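Local coordinates for protein pantothenate synthetase (Francisella tularensis subsp. tularensis, PDB 3N8H) that probably catalyses the ATP-dependent condensation of pantoate with beta-alanine to give pantothenate, by way of a pantoyl-adenylate intermediate, at residues 51-62 / 90-101; 206-214 / 254-264. All coordinates share one frame; numbering follows the deposited sequence.

In the fold
Contact 1 is mostly core. It joins two neighbouring parallel strands, 52-57 and 91-93, of the six-stranded Rossmann-like sheet and the loops that follow them. Contact 2 is only partly buried. It joins the end of helix 196-210 to strand 250-257 of the three-stranded antiparallel sheet and to the C-terminal tail. The two share no helix or strand. They lie on opposite sides of the chain's centre, with nearest atoms about 19 Å apart. Backbone hydrogen bonds dominate contact 1, backed by the packing of Phe58 against Pro95, Ile100 and Tyr101 and a buried polar group. Contact 2 depends on side chains: one tyrosine-carboxylate bond, one two-nitrogen arginine grip and aromatic packing.

Contact 1 of 2, residues 51-62 / 90-101; sequences DVVIVSIFVNPT and DVLFNPSEKDIY
Phe58 carries CG anti to its backbone N (chi1 180°), and this sends the ring across to the turn and short helix after strand 91-93. Ile100 CG1 sits over one ring face, 4.0 Å from the centroid of the Phe58 ring, a CH-pi contact. Tyr101 CE2 and the backbone N of Glu97 lie at the edge of the same ring. The Phe58 side chain crosses that of Pro95 at about a right angle. Tyr101 has CG on the side away from its own carbonyl carbon (chi1 -61°). Its hydroxyl thereby reaches Asn60, and OH donates to Asn60 OD1 at 2.6 Å. The amide and ring planes are nearly parallel, 11° apart, and the hydroxyl comes in tilted from the carbonyl plane. Pro61 CG rests against the Glu97 side chain.

Before this the strands 52-57 and 91-93 pair in parallel. Val55 N donates to Val91 O at 3.0 Å, and Phe93 N to Val55 O at 2.9 Å. Side chains continue the pairing at both ends. Asp90 OD1 takes the N-H of Val53 on its anti lone pair, at 2.8 Å. Asn94 ND2 gives to Ile57 O at 2.9 Å, from above the carbonyl plane. On one sheet face Ile54 CG1 lies beside Val91. On the other, Leu92 CD2 touches Ile57 CG1. Ser96 and Asp99 form a capping box on helix 97-100.

Strand 26-31 flanks 52-57 on its other edge, and Gln63, a predicted pantoate and beta-alanine site, adjoins Asn60. The chemistry implies a polar group fixed in a mostly buried setting. Tyr101 holds the Asn60 carbonyl oxygen, which probably limits rotation of the amide beside the predicted substrate site.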
loop_
_atom_site.group_PDB
_atom_site.type_symbol
_atom_site.label_atom_id
_atom_site.label_comp_id
_atom_site.label_asym_id
_atom_site.label_seq_id
_atom_site.Cartn_x
_atom_site.Cartn_y
_atom_site.Cartn_z
ATOM N N ASP A 51 -19.063 -11.987 16.584
ATOM C CA ASP A 51 -20.505 -11.739 16.538
ATOM C C ASP A 51 -20.949 -11.595 15.087
ATOM O O ASP A 51 -22.082 -11.935 14.725
ATOM C CB ASP A 51 -20.861 -10.458 17.294
ATOM C CG ASP A 51 -20.399 -10.481 18.736
ATOM O OD1 ASP A 51 -20.953 -11.273 19.519
ATOM O OD2 ASP A 51 -19.485 -9.701 19.091
ATOM N N VAL A 52 -20.041 -11.084 14.263
ATOM C CA VAL A 52 -20.316 -10.876 12.850
ATOM C C VAL A 52 -19.200 -11.502 12.028
ATOM O O VAL A 52 -18.016 -11.240 12.259
ATOM C CB VAL A 52 -20.416 -9.388 12.512
ATOM C CG1 VAL A 52 -20.820 -9.186 11.058
ATOM C CG2 VAL A 52 -21.390 -8.699 13.456
ATOM N N VAL A 53 -19.580 -12.350 11.081
ATOM C CA VAL A 53 -18.602 -12.947 10.178
ATOM C C VAL A 53 -18.901 -12.477 8.775
ATOM O O VAL A 53 -20.062 -12.487 8.316
ATOM C CB VAL A 53 -18.590 -14.511 10.247
ATOM C CG1 VAL A 53 -17.599 -15.115 9.213
ATOM C CG2 VAL A 53 -18.224 -14.965 11.640
ATOM N N ILE A 54 -17.834 -12.031 8.129
ATOM C CA ILE A 54 -17.838 -11.593 6.751
ATOM C C ILE A 54 -16.950 -12.522 5.952
ATOM O O ILE A 54 -15.812 -12.819 6.347
ATOM C CB ILE A 54 -17.220 -10.180 6.621
ATOM C CG1 ILE A 54 -18.024 -9.155 7.418
ATOM C CG2 ILE A 54 -17.068 -9.779 5.152
ATOM C CD1 ILE A 54 -17.344 -7.779 7.481
ATOM N N VAL A 55 -17.453 -12.973 4.816
ATOM C CA VAL A 55 -16.651 -13.778 3.898
ATOM C C VAL A 55 -16.608 -13.037 2.567
ATOM O O VAL A 55 -17.650 -12.600 2.075
ATOM C CB VAL A 55 -17.268 -15.185 3.714
ATOM C CG1 VAL A 55 -16.612 -15.936 2.546
ATOM C CG2 VAL A 55 -17.172 -15.996 5.022
ATOM N N SER A 56 -15.417 -12.844 2.008
ATOM C CA SER A 56 -15.339 -12.267 0.669
ATOM C C SER A 56 -15.102 -13.393 -0.347
ATOM O O SER A 56 -14.531 -14.435 -0.020
ATOM C CB SER A 56 -14.276 -11.152 0.547
ATOM O OG SER A 56 -12.934 -11.588 0.829
ATOM N N ILE A 57 -15.601 -13.186 -1.552
ATOM C CA ILE A 57 -15.288 -14.023 -2.692
ATOM C C ILE A 57 -14.951 -13.074 -3.820
ATOM O O ILE A 57 -15.787 -12.268 -4.270
ATOM C CB ILE A 57 -16.466 -14.914 -3.101
ATOM C CG1 ILE A 57 -16.714 -15.989 -2.035
ATOM C CG2 ILE A 57 -16.227 -15.554 -4.487
ATOM C CD1 ILE A 57 -17.950 -16.844 -2.329
ATOM N N PHE A 58 -13.694 -13.147 -4.241
ATOM C CA PHE A 58 -13.180 -12.267 -5.270
ATOM C C PHE A 58 -11.958 -12.940 -5.868
ATOM O O PHE A 58 -10.928 -13.092 -5.192
ATOM C CB PHE A 58 -12.823 -10.872 -4.718
ATOM C CG PHE A 58 -12.267 -9.916 -5.777
ATOM C CD1 PHE A 58 -10.953 -9.430 -5.688
ATOM C CD2 PHE A 58 -13.053 -9.524 -6.866
ATOM C CE1 PHE A 58 -10.432 -8.561 -6.665
ATOM C CE2 PHE A 58 -12.546 -8.663 -7.846
ATOM C CZ PHE A 58 -11.233 -8.172 -7.743
ATOM N N VAL A 59 -12.103 -13.375 -7.123
ATOM C CA VAL A 59 -10.993 -13.919 -7.867
ATOM C C VAL A 59 -10.148 -12.760 -8.388
ATOM O O VAL A 59 -10.438 -12.149 -9.427
ATOM C CB VAL A 59 -11.443 -14.804 -9.052
ATOM C CG1 VAL A 59 -10.231 -15.502 -9.629
ATOM C CG2 VAL A 59 -12.494 -15.866 -8.614
ATOM N N ASN A 60 -9.093 -12.465 -7.651
ATOM C CA ASN A 60 -8.249 -11.313 -7.931
ATOM C C ASN A 60 -7.309 -11.512 -9.120
ATOM O O ASN A 60 -6.334 -12.258 -9.014
ATOM C CB ASN A 60 -7.449 -10.952 -6.670
ATOM C CG ASN A 60 -6.505 -9.813 -6.901
ATOM O OD1 ASN A 60 -6.851 -8.848 -7.573
ATOM N ND2 ASN A 60 -5.296 -9.916 -6.355
ATOM N N PRO A 61 -7.573 -10.812 -10.243
ATOM C CA PRO A 61 -6.773 -11.017 -11.456
ATOM C C PRO A 61 -5.307 -10.630 -11.281
ATOM O O PRO A 61 -4.450 -11.183 -11.960
ATOM C CB PRO A 61 -7.390 -10.059 -12.483
ATOM C CG PRO A 61 -8.625 -9.515 -11.867
ATOM C CD PRO A 61 -8.599 -9.764 -10.409
ATOM N N THR A 62 -5.008 -9.686 -10.383
ATOM C CA THR A 62 -3.645 -9.124 -10.346
ATOM C C THR A 62 -2.660 -10.103 -9.736
ATOM O O THR A 62 -1.447 -9.924 -9.824
ATOM C CB THR A 62 -3.547 -7.778 -9.602
ATOM O OG1 THR A 62 -3.841 -7.967 -8.204
ATOM C CG2 THR A 62 -4.486 -6.743 -10.224
ATOM N N ASP A 90 -22.876 -14.073 8.097
ATOM C CA ASP A 90 -23.665 -12.851 8.157
ATOM C C ASP A 90 -23.599 -12.053 6.861
ATOM O O ASP A 90 -24.635 -11.625 6.355
ATOM C CB ASP A 90 -23.264 -11.998 9.367
ATOM C CG ASP A 90 -23.352 -12.776 10.671
ATOM O OD1 ASP A 90 -22.290 -13.108 11.240
ATOM O OD2 ASP A 90 -24.486 -13.090 11.107
ATOM N N VAL A 91 -22.399 -11.870 6.308
ATOM C CA VAL A 91 -22.262 -11.066 5.087
ATOM C C VAL A 91 -21.384 -11.729 4.045
ATOM O O VAL A 91 -20.260 -12.122 4.348
ATOM C CB VAL A 91 -21.643 -9.665 5.357
ATOM C CG1 VAL A 91 -21.626 -8.843 4.076
ATOM C CG2 VAL A 91 -22.401 -8.935 6.447
ATOM N N LEU A 92 -21.898 -11.849 2.824
ATOM C CA LEU A 92 -21.072 -12.223 1.673
ATOM C C LEU A 92 -20.697 -10.943 0.937
ATOM O O LEU A 92 -21.570 -10.200 0.470
ATOM C CB LEU A 92 -21.849 -13.100 0.699
ATOM C CG LEU A 92 -21.078 -13.951 -0.320
ATOM C CD1 LEU A 92 -21.702 -13.949 -1.720
ATOM C CD2 LEU A 92 -19.586 -13.648 -0.360
ATOM N N PHE A 93 -19.400 -10.692 0.816
ATOM C CA PHE A 93 -18.925 -9.570 0.026
ATOM C C PHE A 93 -18.312 -10.105 -1.252
ATOM O O PHE A 93 -17.235 -10.710 -1.236
ATOM C CB PHE A 93 -17.879 -8.773 0.792
ATOM C CG PHE A 93 -17.324 -7.621 0.021
ATOM C CD1 PHE A 93 -18.160 -6.780 -0.687
ATOM C CD2 PHE A 93 -15.958 -7.375 0.008
ATOM C CE1 PHE A 93 -17.641 -5.702 -1.394
ATOM C CE2 PHE A 93 -15.442 -6.303 -0.689
ATOM C CZ PHE A 93 -16.277 -5.469 -1.395
ATOM N N ASN A 94 -18.997 -9.852 -2.357
ATOM C CA ASN A 94 -18.670 -10.441 -3.638
ATOM C C ASN A 94 -18.570 -9.325 -4.678
ATOM O O ASN A 94 -19.509 -9.117 -5.465
ATOM C CB ASN A 94 -19.790 -11.417 -4.004
ATOM C CG ASN A 94 -19.598 -12.051 -5.348
ATOM O OD1 ASN A 94 -20.564 -12.250 -6.093
ATOM N ND2 ASN A 94 -18.349 -12.373 -5.678
ATOM N N PRO A 95 -17.448 -8.577 -4.661
ATOM C CA PRO A 95 -17.332 -7.388 -5.505
ATOM C C PRO A 95 -16.834 -7.739 -6.892
ATOM O O PRO A 95 -16.358 -8.846 -7.122
ATOM C CB PRO A 95 -16.293 -6.526 -4.773
ATOM C CG PRO A 95 -15.426 -7.522 -4.075
ATOM C CD PRO A 95 -16.249 -8.777 -3.824
ATOM N N SER A 96 -16.963 -6.781 -7.801
ATOM C CA SER A 96 -16.494 -6.914 -9.169
ATOM C C SER A 96 -15.093 -6.307 -9.273
ATOM O O SER A 96 -14.647 -5.573 -8.385
ATOM C CB SER A 96 -17.436 -6.161 -10.118
ATOM O OG SER A 96 -17.234 -4.751 -10.022
ATOM N N GLU A 97 -14.405 -6.614 -10.362
ATOM C CA GLU A 97 -13.093 -6.040 -10.626
ATOM C C GLU A 97 -13.137 -4.526 -10.528
ATOM O O GLU A 97 -12.238 -3.907 -9.964
ATOM C CB GLU A 97 -12.648 -6.405 -12.035
ATOM C CG GLU A 97 -11.515 -7.382 -12.112
ATOM C CD GLU A 97 -10.890 -7.385 -13.490
ATOM O OE1 GLU A 97 -11.235 -8.268 -14.300
ATOM O OE2 GLU A 97 -10.060 -6.495 -13.760
ATOM N N LYS A 98 -14.178 -3.931 -11.105
ATOM C CA LYS A 98 -14.302 -2.482 -11.141
ATOM C C LYS A 98 -14.465 -1.910 -9.739
ATOM O O LYS A 98 -13.931 -0.850 -9.432
ATOM C CB LYS A 98 -15.493 -2.067 -12.004
ATOM C CG LYS A 98 -15.315 -2.270 -13.497
ATOM C CD LYS A 98 -16.657 -2.122 -14.235
ATOM C CE LYS A 98 -17.300 -0.758 -13.981
ATOM N NZ LYS A 98 -17.765 -0.559 -12.574
ATOM N N ASP A 99 -15.220 -2.602 -8.892
ATOM C CA ASP A 99 -15.364 -2.165 -7.497
ATOM C C ASP A 99 -13.972 -2.040 -6.847
ATOM O O ASP A 99 -13.664 -1.060 -6.165
ATOM C CB ASP A 99 -16.192 -3.170 -6.702
ATOM C CG ASP A 99 -17.660 -3.192 -7.121
ATOM O OD1 ASP A 99 -18.303 -4.262 -6.992
ATOM O OD2 ASP A 99 -18.156 -2.149 -7.592
ATOM N N ILE A 100 -13.135 -3.046 -7.061
ATOM C CA ILE A 100 -11.875 -3.141 -6.330
ATOM C C ILE A 100 -10.761 -2.311 -6.957
ATOM O O ILE A 100 -9.926 -1.713 -6.248
ATOM C CB ILE A 100 -11.428 -4.622 -6.146
ATOM C CG1 ILE A 100 -12.478 -5.388 -5.342
ATOM C CG2 ILE A 100 -10.081 -4.695 -5.425
ATOM C CD1 ILE A 100 -12.781 -4.774 -3.971
ATOM N N TYR A 101 -10.754 -2.283 -8.285
ATOM C CA TYR A 101 -9.777 -1.527 -9.059
ATOM C C TYR A 101 -10.503 -0.565 -9.975
ATOM O O TYR A 101 -10.591 -0.800 -11.171
ATOM C CB TYR A 101 -8.966 -2.463 -9.933
ATOM C CG TYR A 101 -8.198 -3.482 -9.149
ATOM C CD1 TYR A 101 -6.953 -3.170 -8.583
ATOM C CD2 TYR A 101 -8.716 -4.758 -8.966
ATOM C CE1 TYR A 101 -6.256 -4.114 -7.869
ATOM C CE2 TYR A 101 -8.029 -5.710 -8.269
ATOM C CZ TYR A 101 -6.804 -5.394 -7.718
ATOM O OH TYR A 101 -6.137 -6.375 -7.021
#

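Contact 2 of 2, residues 206-214 / 254-264; sequences YEILRQDDF and DNFLKETGPSC
The end of helix 196-210 meets the last strand of the small antiparallel sheet and the C-terminal tail, where Pro262 centres an inverse gamma turn. Tyr206 OH donates to Asp254 OD2 at 2.6 Å, on the anti side of the carboxylate. That oxygen also forms a salt bridge with Arg180, so its charge has two partners. Pro262 sits between the helix and the strand. Its CG is 3.6 Å from Tyr206 CD1, and its CD lies over the centre of the Phe256 ring. Arg210 is extended from CG to NE and grips Pro262 O side-on. NE and NH2 are both 3.1 Å from Pro262 O, and the oxygen lies near the guanidinium plane. Arg210 NH1 bonds instead to Pro182 O. Phe214 CZ comes to 3.5 Å from Phe256 CE1, with the ring planes at 48°. The Lys258 chain runs past the Phe214 ring in the opposite direction. Asp212 OD2 accepts from Phe214 N, an Asx turn that probably helps to place Phe214. Helix 217-225 packs against Leu209 and Phe214, and strand 240-247 pairs with 250-257 and touches Phe214 and Phe256 through Ile241.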
loop_
_atom_site.group_PDB
_atom_site.type_symbol
_atom_site.label_atom_id
_atom_site.label_comp_id
_atom_site.label_asym_id
_atom_site.label_seq_id
_atom_site.Cartn_x
_atom_site.Cartn_y
_atom_site.Cartn_z
ATOM N N TYR A 206 1.046 -38.307 -2.139
ATOM C CA TYR A 206 0.928 -38.209 -0.691
ATOM C C TYR A 206 1.168 -39.531 0.049
ATOM O O TYR A 206 1.467 -39.535 1.249
ATOM C CB TYR A 206 -0.365 -37.504 -0.286
ATOM C CG TYR A 206 -0.145 -36.029 -0.358
ATOM C CD1 TYR A 206 0.155 -35.291 0.783
ATOM C CD2 TYR A 206 -0.130 -35.382 -1.587
ATOM C CE1 TYR A 206 0.414 -33.927 0.699
ATOM C CE2 TYR A 206 0.136 -34.035 -1.679
ATOM C CZ TYR A 206 0.407 -33.316 -0.532
ATOM O OH TYR A 206 0.669 -31.983 -0.656
ATOM N N GLU A 207 1.075 -40.637 -0.682
ATOM C CA GLU A 207 1.409 -41.934 -0.132
ATOM C C GLU A 207 2.924 -41.971 -0.004
ATOM O O GLU A 207 3.475 -42.517 0.942
ATOM C CB GLU A 207 0.918 -43.030 -1.078
ATOM C CG GLU A 207 0.947 -44.438 -0.513
ATOM C CD GLU A 207 0.279 -45.449 -1.446
ATOM O OE1 GLU A 207 0.916 -46.483 -1.755
ATOM O OE2 GLU A 207 -0.879 -45.205 -1.870
ATOM N N ILE A 208 3.586 -41.346 -0.966
ATOM C CA ILE A 208 5.044 -41.233 -0.972
ATOM C C ILE A 208 5.525 -40.290 0.124
ATOM O O ILE A 208 6.447 -40.601 0.871
ATOM C CB ILE A 208 5.527 -40.730 -2.348
ATOM C CG1 ILE A 208 5.288 -41.806 -3.420
ATOM C CG2 ILE A 208 6.989 -40.300 -2.298
ATOM C CD1 ILE A 208 5.558 -41.340 -4.823
ATOM N N LEU A 209 4.899 -39.131 0.210
ATOM C CA LEU A 209 5.305 -38.148 1.199
ATOM C C LEU A 209 5.193 -38.707 2.616
ATOM O O LEU A 209 6.085 -38.522 3.431
ATOM C CB LEU A 209 4.484 -36.859 1.041
ATOM C CG LEU A 209 4.803 -36.024 -0.218
ATOM C CD1 LEU A 209 3.765 -34.896 -0.435
ATOM C CD2 LEU A 209 6.249 -35.481 -0.176
ATOM N N ARG A 210 4.098 -39.407 2.897
ATOM C CA ARG A 210 3.856 -39.960 4.238
ATOM C C ARG A 210 4.886 -40.985 4.699
ATOM O O ARG A 210 5.118 -41.132 5.892
ATOM C CB ARG A 210 2.457 -40.561 4.322
ATOM C CG ARG A 210 1.455 -39.529 4.712
ATOM C CD ARG A 210 0.101 -40.121 5.011
ATOM N NE ARG A 210 -0.761 -39.057 5.509
ATOM C CZ ARG A 210 -2.082 -39.128 5.568
ATOM N NH1 ARG A 210 -2.710 -40.227 5.170
ATOM N NH2 ARG A 210 -2.766 -38.094 6.038
ATOM N N GLN A 211 5.484 -41.696 3.753
ATOM C CA GLN A 211 6.552 -42.645 4.049
ATOM C C GLN A 211 7.963 -42.044 4.037
ATOM O O GLN A 211 8.934 -42.767 4.218
ATOM C CB GLN A 211 6.523 -43.794 3.033
ATOM C CG GLN A 211 5.175 -44.471 2.892
ATOM C CD GLN A 211 5.164 -45.486 1.767
ATOM O OE1 GLN A 211 6.046 -45.483 0.907
ATOM N NE2 GLN A 211 4.164 -46.360 1.767
ATOM N N ASP A 212 8.098 -40.745 3.796
ATOM C CA ASP A 212 9.432 -40.183 3.578
ATOM C C ASP A 212 9.998 -39.507 4.807
ATOM O O ASP A 212 9.245 -39.007 5.639
ATOM C CB ASP A 212 9.441 -39.189 2.410
ATOM C CG ASP A 212 10.707 -39.291 1.586
ATOM O OD1 ASP A 212 10.766 -40.191 0.727
ATOM O OD2 ASP A 212 11.647 -38.498 1.811
ATOM N N ASP A 213 11.330 -39.498 4.915
ATOM C CA ASP A 213 12.000 -38.794 5.999
ATOM C C ASP A 213 12.631 -37.496 5.510
ATOM O O ASP A 213 13.115 -36.692 6.310
ATOM C CB ASP A 213 13.032 -39.682 6.722
ATOM C CG ASP A 213 14.166 -40.146 5.815
ATOM O OD1 ASP A 213 14.361 -39.566 4.727
ATOM O OD2 ASP A 213 14.869 -41.107 6.204
ATOM N N PHE A 214 12.606 -37.289 4.195
ATOM C CA PHE A 214 13.038 -36.020 3.619
ATOM C C PHE A 214 14.550 -35.822 3.785
ATOM O O PHE A 214 15.049 -34.707 3.719
ATOM C CB PHE A 214 12.275 -34.865 4.265
ATOM C CG PHE A 214 10.775 -35.005 4.154
ATOM C CD1 PHE A 214 10.132 -34.742 2.954
ATOM C CD2 PHE A 214 10.023 -35.454 5.228
ATOM C CE1 PHE A 214 8.761 -34.890 2.830
ATOM C CE2 PHE A 214 8.641 -35.606 5.111
ATOM C CZ PHE A 214 8.015 -35.328 3.905
ATOM N N ASP A 254 1.851 -27.169 -0.958
ATOM C CA ASP A 254 1.699 -27.671 0.398
ATOM C C ASP A 254 2.904 -27.270 1.279
ATOM O O ASP A 254 3.998 -26.984 0.791
ATOM C CB ASP A 254 1.530 -29.206 0.361
ATOM C CG ASP A 254 0.914 -29.757 1.632
ATOM O OD1 ASP A 254 0.578 -28.956 2.564
ATOM O OD2 ASP A 254 0.792 -30.995 1.720
ATOM N N ASN A 255 2.694 -27.235 2.587
ATOM C CA ASN A 255 3.814 -27.188 3.501
ATOM C C ASN A 255 3.381 -27.882 4.791
ATOM O O ASN A 255 2.194 -27.894 5.130
ATOM C CB ASN A 255 4.250 -25.741 3.749
ATOM C CG ASN A 255 3.361 -25.055 4.705
ATOM O OD1 ASN A 255 3.557 -25.139 5.933
ATOM N ND2 ASN A 255 2.319 -24.432 4.177
ATOM N N PHE A 256 4.327 -28.506 5.473
ATOM C CA PHE A 256 4.060 -29.195 6.742
ATOM C C PHE A 256 5.372 -29.312 7.514
ATOM O O PHE A 256 6.450 -29.167 6.930
ATOM C CB PHE A 256 3.457 -30.597 6.482
ATOM C CG PHE A 256 4.075 -31.320 5.295
ATOM C CD1 PHE A 256 5.333 -31.890 5.393
ATOM C CD2 PHE A 256 3.398 -31.409 4.079
ATOM C CE1 PHE A 256 5.911 -32.561 4.305
ATOM C CE2 PHE A 256 3.974 -32.065 2.978
ATOM C CZ PHE A 256 5.244 -32.642 3.104
ATOM N N LEU A 257 5.285 -29.561 8.821
ATOM C CA LEU A 257 6.468 -29.833 9.641
ATOM C C LEU A 257 7.184 -31.079 9.130
ATOM O O LEU A 257 6.539 -32.055 8.783
ATOM C CB LEU A 257 6.063 -30.049 11.093
ATOM C CG LEU A 257 5.497 -28.838 11.832
ATOM C CD1 LEU A 257 4.912 -29.254 13.170
ATOM C CD2 LEU A 257 6.591 -27.804 12.031
ATOM N N LYS A 258 8.516 -31.036 9.073
ATOM C CA LYS A 258 9.309 -32.173 8.598
ATOM C C LYS A 258 9.122 -33.401 9.482
ATOM O O LYS A 258 9.038 -34.519 8.989
ATOM C CB LYS A 258 10.792 -31.783 8.489
ATOM C CG LYS A 258 11.737 -32.907 8.030
ATOM C CD LYS A 258 12.244 -33.741 9.207
ATOM C CE LYS A 258 13.381 -34.682 8.810
ATOM N NZ LYS A 258 14.609 -33.944 8.384
ATOM N N GLU A 259 9.048 -33.175 10.793
ATOM C CA GLU A 259 8.889 -34.251 11.771
ATOM C C GLU A 259 7.567 -35.011 11.614
ATOM O O GLU A 259 7.491 -36.218 11.889
ATOM C CB GLU A 259 8.998 -33.682 13.195
ATOM C CG GLU A 259 8.295 -34.505 14.281
ATOM C CD GLU A 259 9.058 -35.767 14.689
ATOM O OE1 GLU A 259 10.243 -35.909 14.308
ATOM O OE2 GLU A 259 8.471 -36.614 15.401
ATOM N N THR A 260 6.518 -34.310 11.182
ATOM C CA THR A 260 5.189 -34.919 11.088
ATOM C C THR A 260 4.808 -35.379 9.680
ATOM O O THR A 260 4.115 -36.384 9.514
ATOM C CB THR A 260 4.082 -33.973 11.609
ATOM O OG1 THR A 260 3.950 -32.845 10.734
ATOM C CG2 THR A 260 4.413 -33.493 13.013
ATOM N N GLY A 261 5.247 -34.646 8.663
ATOM C CA GLY A 261 4.789 -34.930 7.313
ATOM C C GLY A 261 3.341 -34.456 7.186
ATOM O O GLY A 261 2.834 -33.755 8.081
ATOM N N PRO A 262 2.670 -34.804 6.071
ATOM C CA PRO A 262 1.295 -34.322 5.883
ATOM C C PRO A 262 0.302 -35.243 6.587
ATOM O O PRO A 262 -0.466 -35.954 5.946
ATOM C CB PRO A 262 1.114 -34.353 4.353
ATOM C CG PRO A 262 2.008 -35.460 3.900
ATOM C CD PRO A 262 3.184 -35.503 4.873
ATOM N N SER A 263 0.307 -35.208 7.917
ATOM C CA SER A 263 -0.390 -36.231 8.709
ATOM C C SER A 263 -1.918 -36.073 8.749
ATOM O O SER A 263 -2.438 -34.971 8.535
ATOM C CB SER A 263 0.170 -36.257 10.131
ATOM O OG SER A 263 0.203 -34.941 10.657
ATOM N N CYS A 264 -2.602 -37.197 9.002
ATOM C CA CYS A 264 -4.052 -37.288 9.256
ATOM C C CYS A 264 -4.859 -38.044 8.188
ATOM O O CYS A 264 -4.976 -39.277 8.224
ATOM C CB CYS A 264 -4.686 -35.924 9.580
ATOM S SG CYS A 264 -4.468 -35.442 11.319
#